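Local coordinates for protein aminoglycoside N(3)-acetyltransferase (Enterobacter cloacae, PDB 6NP3) that transfers an acetyl group from acetyl-CoA to the 3-amino group of 2-deoxystreptamine antibiotics such as gentamicin, which probably makes its host resistant to them, at residues Q11-D14 / L15-S19; I101-F104 / I105-P109; R228-L231 / A232-V236. All blocks are in the same frame, centred on the assembly; numbering follows the deposited sequence. Where two conformers were deposited one is given.

Contact 1 (Q11-D14 / L15-S19); sequences QLRD and LGVRS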
ATOM      1  N   GLN A  11       5.843  -9.088  20.492  1.00 16.01           N
ATOM      2  CA  GLN A  11       6.147  -9.815  19.260  1.00 16.29           C
ATOM      3  C   GLN A  11       6.715  -8.898  18.174  1.00 15.11           C
ATOM      4  O   GLN A  11       7.636  -9.292  17.446  1.00 15.24           O
ATOM      5  CB  GLN A  11       4.889 -10.497  18.736  1.00 16.17           C
ATOM      6  CG  GLN A  11       4.447 -11.710  19.511  1.00 17.49           C
ATOM      7  CD  GLN A  11       3.125 -12.232  19.036  1.00 17.96           C
ATOM      8  OE1 GLN A  11       2.242 -11.467  18.702  1.00 18.48           O
ATOM      9  NE2 GLN A  11       2.983 -13.547  18.985  1.00 19.81           N
ATOM     10  N   LEU A  12       6.167  -7.688  18.034  1.00 14.84           N
ATOM     11  CA  LEU A  12       6.686  -6.747  17.048  1.00 14.52           C
ATOM     12  C   LEU A  12       8.109  -6.340  17.384  1.00 14.97           C
ATOM     13  O   LEU A  12       8.967  -6.235  16.495  1.00 14.41           O
ATOM     14  CB  LEU A  12       5.754  -5.545  16.965  1.00 14.45           C
ATOM     15  CG  LEU A  12       4.391  -5.822  16.320  1.00 15.00           C
ATOM     16  CD1 LEU A  12       3.394  -4.724  16.613  1.00 15.96           C
ATOM     17  CD2 LEU A  12       4.556  -5.997  14.823  1.00 15.14           C
ATOM     18  N   ARG A  13       8.395  -6.145  18.674  0.77 14.96           N
ATOM     19  CA  ARG A  13       9.759  -5.839  19.078  0.77 15.95           C
ATOM     20  C   ARG A  13      10.681  -7.001  18.745  0.77 15.91           C
ATOM     21  O   ARG A  13      11.799  -6.801  18.253  0.77 16.15           O
ATOM     22  CB  ARG A  13       9.792  -5.517  20.573  0.77 18.39           C
ATOM     23  CG  ARG A  13       9.118  -4.205  20.956  0.77 22.96           C
ATOM     24  CD  ARG A  13      10.161  -3.113  21.184  0.77 25.87           C
ATOM     25  NE  ARG A  13       9.594  -1.802  21.492  0.77 26.64           N
ATOM     26  CZ  ARG A  13       9.145  -0.952  20.572  0.77 25.15           C
ATOM     27  NH1 ARG A  13       9.177  -1.276  19.284  0.77 20.91           N
ATOM     28  NH2 ARG A  13       8.664   0.225  20.947  0.77 27.26           N
ATOM     29  N   ASP A  14      10.232  -8.229  19.022  1.00 15.90           N
ATOM     30  CA  ASP A  14      11.065  -9.391  18.722  1.00 17.36           C
ATOM     31  C   ASP A  14      11.386  -9.458  17.236  1.00 16.70           C
ATOM     32  O   ASP A  14      12.477  -9.882  16.850  1.00 17.89           O
ATOM     33  CB  ASP A  14      10.356 -10.698  19.080  1.00 18.99           C
ATOM     34  CG  ASP A  14      10.273 -10.960  20.549  1.00 23.20           C
ATOM     35  OD1 ASP A  14      11.026 -10.340  21.311  1.00 24.97           O
ATOM     36  OD2 ASP A  14       9.446 -11.814  20.919  1.00 23.98           O
ATOM     37  N   LEU A  15      10.445  -9.056  16.388  1.00 15.99           N
ATOM     38  CA  LEU A  15      10.641  -9.113  14.949  1.00 15.99           C
ATOM     39  C   LEU A  15      11.582  -8.029  14.453  1.00 16.55           C
ATOM     40  O   LEU A  15      12.116  -8.134  13.342  1.00 18.46           O
ATOM     41  CB  LEU A  15       9.277  -8.939  14.302  1.00 16.98           C
ATOM     42  CG  LEU A  15       9.186  -9.241  12.817  1.00 18.02           C
ATOM     43  CD1 LEU A  15       9.414 -10.713  12.549  1.00 18.75           C
ATOM     44  CD2 LEU A  15       7.832  -8.793  12.297  1.00 17.77           C
ATOM     45  N   GLY A  16      11.771  -6.977  15.240  1.00 15.11           N
ATOM     46  CA  GLY A  16      12.712  -5.942  14.889  1.00 15.28           C
ATOM     47  C   GLY A  16      12.107  -4.573  14.700  1.00 14.35           C
ATOM     48  O   GLY A  16      12.821  -3.655  14.318  1.00 14.94           O
ATOM     49  N   VAL A  17      10.827  -4.394  14.984  1.00 14.08           N
ATOM     50  CA  VAL A  17      10.273  -3.050  14.973  1.00 13.46           C
ATOM     51  C   VAL A  17      10.802  -2.267  16.163  1.00 14.37           C
ATOM     52  O   VAL A  17      10.789  -2.748  17.303  1.00 15.93           O
ATOM     53  CB  VAL A  17       8.751  -3.106  15.030  1.00 13.55           C
ATOM     54  CG1 VAL A  17       8.191  -1.690  15.013  1.00 14.30           C
ATOM     55  CG2 VAL A  17       8.186  -3.872  13.839  1.00 14.42           C
ATOM     56  N   ARG A  18      11.320  -1.078  15.904  1.00 14.29           N
ATOM     57  CA  ARG A  18      11.916  -0.232  16.916  1.00 15.04           C
ATOM     58  C   ARG A  18      11.196   1.103  16.982  1.00 14.20           C
ATOM     59  O   ARG A  18      10.620   1.585  15.995  1.00 13.82           O
ATOM     60  CB  ARG A  18      13.379   0.024  16.599  1.00 16.79           C
ATOM     61  CG  ARG A  18      14.245  -1.225  16.653  1.00 19.78           C
ATOM     62  CD  ARG A  18      14.378  -1.745  18.082  1.00 23.42           C
ATOM     63  NE  ARG A  18      15.076  -3.024  18.181  1.00 27.05           N
ATOM     64  CZ  ARG A  18      14.480  -4.210  18.208  1.00 28.16           C
ATOM     65  NH1 ARG A  18      13.168  -4.310  18.109  1.00 23.99           N
ATOM     66  NH2 ARG A  18      15.207  -5.306  18.314  1.00 29.90           N
ATOM     67  N   SER A  19      11.228   1.706  18.170  0.52 15.11           N
ATOM     68  CA  SER A  19      10.718   3.056  18.331  0.52 15.56           C
ATOM     69  C   SER A  19      11.356   3.966  17.293  0.52 14.09           C
ATOM     70  O   SER A  19      12.569   3.925  17.061  0.52 14.98           O
ATOM     71  CB  SER A  19      11.001   3.561  19.750  0.52 18.26           C
ATOM     72  OG  SER A  19      10.317   2.778  20.718  0.52 21.16           O
TER
HETATM   73  O   HOH W   1      14.610  -7.999  17.787  1.00 31.28           O
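Arg13 and Arg18 each bend at chi2 (-101° and -68°, Arg13 in the conformer given), and the bends bring both guanidinium groups onto the backbone where helix 5-15 ends. The helix closes with a Schellman motif. Gly16 takes the positive phi, Val17 N donates to Leu12 O at 3.0 Å, and Gly16 N makes a weak bond to Arg13 O at 3.0 Å. Arg18 then curls back over this turn. Its NH1 meets Arg13 O at 2.8 Å, on a lone pair in the carbonyl plane, in an almost straight bond (175°). The same NH1 also donates to Val17 O at 3.0 Å. Arg13 NH1 reaches that oxygen from the opposite face of the carbonyl plane, 2.9 Å from Val17 O. Arg13 NH1 has a further acceptor in Ala49 O of helix 39-50. One water links Arg18 NH2 to Asp14 O. On the apolar side, Leu12 CB faces Val17 CG2 at 4.3 Å, and both side chains pack on Ala49. Leu15 rests on strands 156-160 and 244-250. Arg13 thus ties the exit carbonyl to helix 39-50. Arg18 takes up a carbonyl of the last turn, where its charge probably offsets the negative end of the helix dipole.

Contact 2 (I101-F104 / I105-P109); sequences INEF and IRTYP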
ATOM      1  N   ILE A 101      -8.012  -4.329   8.097  1.00 17.07           N
ATOM      2  CA  ILE A 101      -7.387  -3.444   9.065  1.00 16.32           C
ATOM      3  C   ILE A 101      -7.340  -2.014   8.554  1.00 15.25           C
ATOM      4  O   ILE A 101      -7.253  -1.073   9.350  1.00 15.60           O
ATOM      5  CB  ILE A 101      -5.984  -3.968   9.426  1.00 16.58           C
ATOM      6  CG1 ILE A 101      -5.568  -3.383  10.777  1.00 16.93           C
ATOM      7  CG2 ILE A 101      -4.949  -3.603   8.359  1.00 17.13           C
ATOM      8  CD1 ILE A 101      -4.253  -3.889  11.289  1.00 19.16           C
ATOM      9  N   ASN A 102      -7.382  -1.813   7.235  1.00 14.94           N
ATOM     10  CA  ASN A 102      -7.101  -0.482   6.710  1.00 14.62           C
ATOM     11  C   ASN A 102      -8.177   0.523   7.081  1.00 14.71           C
ATOM     12  O   ASN A 102      -7.875   1.707   7.252  1.00 15.21           O
ATOM     13  CB  ASN A 102      -6.851  -0.560   5.209  1.00 15.04           C
ATOM     14  CG  ASN A 102      -5.508  -1.126   4.903  1.00 14.85           C
ATOM     15  OD1 ASN A 102      -4.559  -0.938   5.669  1.00 15.69           O
ATOM     16  ND2 ASN A 102      -5.397  -1.803   3.770  1.00 16.25           N
ATOM     17  N   GLU A 103      -9.424   0.091   7.210  1.00 15.86           N
ATOM     18  CA  GLU A 103     -10.457   1.029   7.636  1.00 16.28           C
ATOM     19  C   GLU A 103     -10.230   1.483   9.071  1.00 17.07           C
ATOM     20  O   GLU A 103     -10.538   2.630   9.403  1.00 17.35           O
ATOM     21  CB  GLU A 103     -11.832   0.391   7.422  1.00 18.25           C
ATOM     22  CG  GLU A 103     -13.025   1.238   7.849  1.00 19.77           C
ATOM     23  CD  GLU A 103     -13.244   2.472   6.990  1.00 19.66           C
ATOM     24  OE1 GLU A 103     -14.249   3.188   7.228  1.00 22.37           O
ATOM     25  OE2 GLU A 103     -12.431   2.750   6.069  1.00 18.28           O
ATOM     26  N   PHE A 104      -9.667   0.611   9.916  1.00 16.69           N
ATOM     27  CA  PHE A 104      -9.317   1.003  11.276  1.00 16.41           C
ATOM     28  C   PHE A 104      -8.140   1.966  11.268  1.00 16.08           C
ATOM     29  O   PHE A 104      -8.122   2.932  12.032  1.00 17.20           O
ATOM     30  CB  PHE A 104      -8.983  -0.227  12.124  1.00 17.54           C
ATOM     31  CG  PHE A 104     -10.158  -1.125  12.377  1.00 18.50           C
ATOM     32  CD1 PHE A 104     -10.529  -2.079  11.452  1.00 19.19           C
ATOM     33  CD2 PHE A 104     -10.915  -0.992  13.528  1.00 20.51           C
ATOM     34  CE1 PHE A 104     -11.629  -2.892  11.666  1.00 20.77           C
ATOM     35  CE2 PHE A 104     -12.004  -1.804  13.756  1.00 21.86           C
ATOM     36  CZ  PHE A 104     -12.367  -2.753  12.833  1.00 21.70           C
ATOM     37  N   ILE A 105      -7.136   1.719  10.426  1.00 15.00           N
ATOM     38  CA  ILE A 105      -6.020   2.657  10.326  1.00 14.37           C
ATOM     39  C   ILE A 105      -6.509   4.035   9.892  1.00 14.87           C
ATOM     40  O   ILE A 105      -6.178   5.066  10.493  1.00 15.88           O
ATOM     41  CB  ILE A 105      -4.944   2.099   9.372  1.00 14.24           C
ATOM     42  CG1 ILE A 105      -4.306   0.835   9.966  1.00 15.20           C
ATOM     43  CG2 ILE A 105      -3.887   3.161   9.096  1.00 14.18           C
ATOM     44  CD1 ILE A 105      -3.274   0.164   9.070  1.00 16.45           C
ATOM     45  N   ARG A 106      -7.274   4.083   8.810  1.00 15.21           N
ATOM     46  CA  ARG A 106      -7.586   5.382   8.240  1.00 15.70           C
ATOM     47  C   ARG A 106      -8.511   6.212   9.127  1.00 15.76           C
ATOM     48  O   ARG A 106      -8.476   7.441   9.051  1.00 16.42           O
ATOM     49  CB  ARG A 106      -8.128   5.236   6.816  1.00 17.69           C
ATOM     50  CG  ARG A 106      -9.565   4.798   6.715  1.00 18.87           C
ATOM     51  CD  ARG A 106     -10.493   5.971   6.425  1.00 19.54           C
ATOM     52  NE  ARG A 106     -11.879   5.531   6.397  1.00 18.86           N
ATOM     53  CZ  ARG A 106     -12.915   6.336   6.558  1.00 20.13           C
ATOM     54  NH1 ARG A 106     -12.718   7.640   6.647  1.00 21.08           N
ATOM     55  NH2 ARG A 106     -14.140   5.835   6.562  1.00 21.69           N
ATOM     56  N   THR A 107      -9.327   5.580   9.972  1.00 16.58           N
ATOM     57  CA  THR A 107     -10.184   6.309  10.909  1.00 18.03           C
ATOM     58  C   THR A 107      -9.507   6.631  12.240  1.00 18.23           C
ATOM     59  O   THR A 107     -10.140   7.229  13.121  1.00 19.70           O
ATOM     60  CB  THR A 107     -11.488   5.529  11.165  1.00 19.72           C
ATOM     61  OG1 THR A 107     -11.190   4.219  11.648  1.00 20.17           O
ATOM     62  CG2 THR A 107     -12.331   5.459   9.900  1.00 19.97           C
ATOM     63  N   TYR A 108      -8.253   6.253  12.420  1.00 17.05           N
ATOM     64  CA  TYR A 108      -7.567   6.562  13.666  1.00 17.98           C
ATOM     65  C   TYR A 108      -7.446   8.073  13.826  1.00 17.93           C
ATOM     66  O   TYR A 108      -7.143   8.789  12.863  1.00 17.23           O
ATOM     67  CB  TYR A 108      -6.176   5.941  13.646  1.00 18.05           C
ATOM     68  CG  TYR A 108      -5.505   5.956  14.985  1.00 18.57           C
ATOM     69  CD1 TYR A 108      -5.861   5.025  15.947  1.00 21.10           C
ATOM     70  CD2 TYR A 108      -4.529   6.897  15.293  1.00 18.59           C
ATOM     71  CE1 TYR A 108      -5.277   5.024  17.183  1.00 21.69           C
ATOM     72  CE2 TYR A 108      -3.928   6.896  16.539  1.00 20.02           C
ATOM     73  CZ  TYR A 108      -4.312   5.950  17.465  1.00 21.30           C
ATOM     74  OH  TYR A 108      -3.726   5.936  18.707  1.00 24.09           O
ATOM     75  N   PRO A 109      -7.665   8.608  15.022  1.00 19.95           N
ATOM     76  CA  PRO A 109      -7.578  10.063  15.176  1.00 20.32           C
ATOM     77  C   PRO A 109      -6.211  10.596  14.773  1.00 18.98           C
ATOM     78  O   PRO A 109      -5.175  10.081  15.179  1.00 21.04           O
ATOM     79  CB  PRO A 109      -7.862  10.282  16.665  1.00 22.57           C
ATOM     80  CG  PRO A 109      -8.617   9.071  17.084  1.00 23.69           C
ATOM     81  CD  PRO A 109      -8.049   7.937  16.273  1.00 21.56           C
TER
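The guanidinium of Arg106 has the methyl CG2 of Thr107 over the centre of one face, 3.5 Å above the plane, and the carboxylate of Glu103 at its edge. This is an i to i+3 salt bridge in the last turn of helix 101-106. The grip is side-on, one nitrogen to each oxygen. Arg106 NE donates to Glu103 OE2 at 2.9 Å, nearly straight and in the guanidinium plane. Arg106 NH2 donates to Glu103 OE1 at 2.7 Å, on the syn side and somewhat tilted from the carboxylate plane. The two planes are 52° apart, and OE2 is met from above the carboxylate plane. Glu103 OE2 has a second donor in Ala94 N, which ties the helix to the preceding loop.

Both chains bend at chi2 to make the bridge. Arg106 CG sits between its backbone N and carbonyl carbon (chi1 78°), and this sends the chain back alongside Glu103.

The buried side is mostly apolar. Ile105 CD1 lies 4.2 Å from Ile101 CG2. Asn102 and Ile105 run side by side, with Asn102 OD1 3.8 Å from Ile105 CD1. Ile105 packs on Ala58 of strand 55-59 and on Ile124 of strand 121-124. Ile101 and Phe104 reach helix 39-50. The side chain of Ile101 is about 4 Å from those of Val27 and Leu29, which bind acetyl-CoA, consistent with this helix backing part of the acetyl-CoA site.

The ring of Tyr108 carries Pro109 CD over one face, toward the rim. At the helix end, Thr107 uses both its N and its hydroxyl on a single acceptor. Thr107 N comes from above the carbonyl plane of Glu103, while Thr107 OG1 lies in that plane on a lone pair, 2.8 Å from Glu103 O.

Contact 3 (R228-L231 / A232-V236); sequences RDYL and ARTRV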
ATOM      1  N   ARG A 228       8.984 -13.190  -4.073  1.00 18.28           N
ATOM      2  CA  ARG A 228       9.342 -14.579  -3.792  1.00 20.51           C
ATOM      3  C   ARG A 228      10.835 -14.807  -3.973  1.00 19.10           C
ATOM      4  O   ARG A 228      11.481 -15.461  -3.142  1.00 19.96           O
ATOM      5  CB  ARG A 228       8.588 -15.537  -4.719  1.00 24.66           C
ATOM      6  CG  ARG A 228       7.181 -15.870  -4.344  1.00 30.74           C
ATOM      7  CD  ARG A 228       6.568 -16.936  -5.265  1.00 36.51           C
ATOM      8  NE  ARG A 228       5.113 -16.939  -5.127  1.00 40.97           N
ATOM      9  CZ  ARG A 228       4.469 -17.401  -4.061  1.00 44.42           C
ATOM     10  NH1 ARG A 228       5.147 -17.905  -3.043  1.00 45.72           N
ATOM     11  NH2 ARG A 228       3.146 -17.359  -4.011  1.00 45.77           N
ATOM     12  N   ASP A 229      11.395 -14.327  -5.086  0.52 19.51           N
ATOM     13  CA  ASP A 229      12.832 -14.442  -5.314  0.52 19.65           C
ATOM     14  C   ASP A 229      13.601 -13.771  -4.186  0.52 18.17           C
ATOM     15  O   ASP A 229      14.477 -14.384  -3.565  0.52 18.42           O
ATOM     16  CB  ASP A 229      13.203 -13.831  -6.669  0.52 21.06           C
ATOM     17  CG  ASP A 229      13.605 -14.874  -7.698  0.52 23.74           C
ATOM     18  OD1 ASP A 229      13.732 -16.065  -7.356  0.52 26.30           O
ATOM     19  OD2 ASP A 229      13.811 -14.505  -8.869  0.52 22.55           O
ATOM     20  N   TYR A 230      13.204 -12.544  -3.838  1.00 17.17           N
ATOM     21  CA  TYR A 230      13.927 -11.781  -2.820  1.00 16.15           C
ATOM     22  C   TYR A 230      13.946 -12.534  -1.506  1.00 15.49           C
ATOM     23  O   TYR A 230      14.988 -12.643  -0.855  1.00 16.27           O
ATOM     24  CB  TYR A 230      13.272 -10.417  -2.632  1.00 15.23           C
ATOM     25  CG  TYR A 230      13.903  -9.542  -1.599  1.00 14.27           C
ATOM     26  CD1 TYR A 230      14.978  -8.774  -1.914  1.00 14.32           C
ATOM     27  CD2 TYR A 230      13.405  -9.474  -0.301  1.00 14.71           C
ATOM     28  CE1 TYR A 230      15.534  -7.915  -0.976  1.00 14.48           C
ATOM     29  CE2 TYR A 230      13.966  -8.654   0.640  1.00 14.56           C
ATOM     30  CZ  TYR A 230      15.028  -7.883   0.302  1.00 14.01           C
ATOM     31  OH  TYR A 230      15.544  -7.052   1.267  1.00 15.21           O
ATOM     32  N   LEU A 231      12.797 -13.062  -1.111  1.00 16.23           N
ATOM     33  CA  LEU A 231      12.708 -13.740   0.169  1.00 17.14           C
ATOM     34  C   LEU A 231      13.474 -15.051   0.169  1.00 17.97           C
ATOM     35  O   LEU A 231      13.901 -15.504   1.235  1.00 19.63           O
ATOM     36  CB  LEU A 231      11.245 -13.964   0.536  1.00 19.15           C
ATOM     37  CG  LEU A 231      10.491 -12.665   0.839  1.00 20.59           C
ATOM     38  CD1 LEU A 231       8.997 -12.934   1.003  1.00 23.04           C
ATOM     39  CD2 LEU A 231      11.027 -11.983   2.095  1.00 20.26           C
ATOM     40  N   ALA A 232      13.700 -15.645  -0.990  1.00 17.65           N
ATOM     41  CA  ALA A 232      14.522 -16.844  -1.060  1.00 18.57           C
ATOM     42  C   ALA A 232      16.001 -16.533  -0.994  1.00 18.19           C
ATOM     43  O   ALA A 232      16.796 -17.463  -0.818  1.00 19.14           O
ATOM     44  CB  ALA A 232      14.257 -17.579  -2.377  1.00 21.18           C
ATOM     45  N   ARG A 233      16.389 -15.261  -1.147  1.00 18.32           N
ATOM     46  CA  ARG A 233      17.772 -14.872  -1.337  1.00 19.24           C
ATOM     47  C   ARG A 233      18.310 -13.927  -0.276  1.00 18.23           C
ATOM     48  O   ARG A 233      19.461 -13.501  -0.401  1.00 20.65           O
ATOM     49  CB  ARG A 233      17.922 -14.162  -2.691  1.00 20.96           C
ATOM     50  CG  ARG A 233      17.816 -15.092  -3.885  1.00 22.99           C
ATOM     51  CD  ARG A 233      17.746 -14.292  -5.176  1.00 25.71           C
ATOM     52  NE  ARG A 233      17.704 -15.136  -6.369  1.00 27.88           N
ATOM     53  CZ  ARG A 233      18.721 -15.288  -7.212  1.00 29.36           C
ATOM     54  NH1 ARG A 233      19.860 -14.644  -7.009  1.00 31.18           N
ATOM     55  NH2 ARG A 233      18.588 -16.078  -8.267  1.00 30.88           N
ATOM     56  N   THR A 234      17.524 -13.583   0.750  1.00 16.93           N
ATOM     57  CA  THR A 234      17.843 -12.481   1.650  1.00 16.52           C
ATOM     58  C   THR A 234      17.517 -12.868   3.075  1.00 16.23           C
ATOM     59  O   THR A 234      16.492 -13.498   3.343  1.00 17.46           O
ATOM     60  CB  THR A 234      16.995 -11.245   1.291  1.00 16.58           C
ATOM     61  OG1 THR A 234      17.079 -11.005  -0.115  1.00 17.26           O
ATOM     62  CG2 THR A 234      17.471 -10.023   2.023  1.00 17.50           C
ATOM     63  N   ARG A 235      18.389 -12.468   3.983  1.00 16.52           N
ATOM     64  CA  ARG A 235      18.087 -12.558   5.404  1.00 16.91           C
ATOM     65  C   ARG A 235      17.064 -11.494   5.762  1.00 16.83           C
ATOM     66  O   ARG A 235      17.289 -10.302   5.527  1.00 18.08           O
ATOM     67  CB  ARG A 235      19.363 -12.393   6.224  1.00 18.01           C
ATOM     68  CG  ARG A 235      20.273 -13.607   6.068  1.00 19.12           C
ATOM     69  CD  ARG A 235      21.477 -13.538   6.976  1.00 21.36           C
ATOM     70  NE  ARG A 235      21.105 -13.672   8.380  1.00 21.61           N
ATOM     71  CZ  ARG A 235      21.981 -13.738   9.374  1.00 23.29           C
ATOM     72  NH1 ARG A 235      23.270 -13.670   9.101  1.00 23.92           N
ATOM     73  NH2 ARG A 235      21.567 -13.856  10.624  1.00 24.02           N
ATOM     74  N   VAL A 236      15.947 -11.942   6.313  1.00 16.78           N
ATOM     75  CA  VAL A 236      14.815 -11.111   6.687  1.00 16.85           C
ATOM     76  C   VAL A 236      14.286 -11.650   8.010  1.00 16.73           C
ATOM     77  O   VAL A 236      14.015 -12.851   8.135  1.00 16.80           O
ATOM     78  CB  VAL A 236      13.736 -11.198   5.589  1.00 18.21           C
ATOM     79  CG1 VAL A 236      12.472 -10.506   6.035  1.00 19.91           C
ATOM     80  CG2 VAL A 236      14.234 -10.639   4.254  1.00 18.17           C
TER
HETATM   81  O   HOH W   2      13.837 -14.360   3.619  1.00 27.42           O
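Tyr230 lays one ring face against Thr234, whose OG1 sits 3.5 Å above the plane over the ring centre. Thr234 CB makes a CH-pi contact with the same face, 4.1 Å from the Tyr230 ring centroid. Thr234 CG2 reaches on toward the phenol end, 3.6 Å from Tyr230 OH. OG1 lies beside the backbone N of Thr234 (chi1 -49°) and donates to Tyr230 O at 2.8 Å. Helix 222-233 ends here. Arg233 N donates to Tyr230 O, three residues back, and the threonine hydroxyl takes the same carbonyl from the opposite face of its plane. A water donates to Leu231 O and to Thr234 O. Beyond it, Val236 CG2 touches Leu231 CD2 at 4.1 Å and Tyr230 CE2 at 4.1 Å.

Tyr230 OH is hydrogen-bonded to Asp253, and its ring meets Phe257 edge-to-face, both on helix 251-265. In the conformer given, Asp229 OD2 is hydrogen-bonded to Trp261 NE1 of that helix. The backbone oxygen of Tyr230 thus ties the last turn to Thr234, while its ring and hydroxyl probably anchor the turn on helix 251-265.

How the contacts relate
The three contacts follow one another along the chain, and none nests in or crosses another. Each closes only a local turn where a helix ends. Contact 1 turns helix 5-15 toward strand 22-27, in the middle of the mixed sheet. Contact 2 ends helix 101-106, which packs on helix 39-50 and strands 55-59 and 121-124. Contact 3 leads from helix 222-233 into edge strand 237-241. Contacts 2 and 3 lie on opposite sides of the chain's centre, with their own centres about 30 Å apart. Contacts 1 and 3 come within about 7 Å at their nearest atoms without touching. Both pack on strand 244-250, which joins them indirectly.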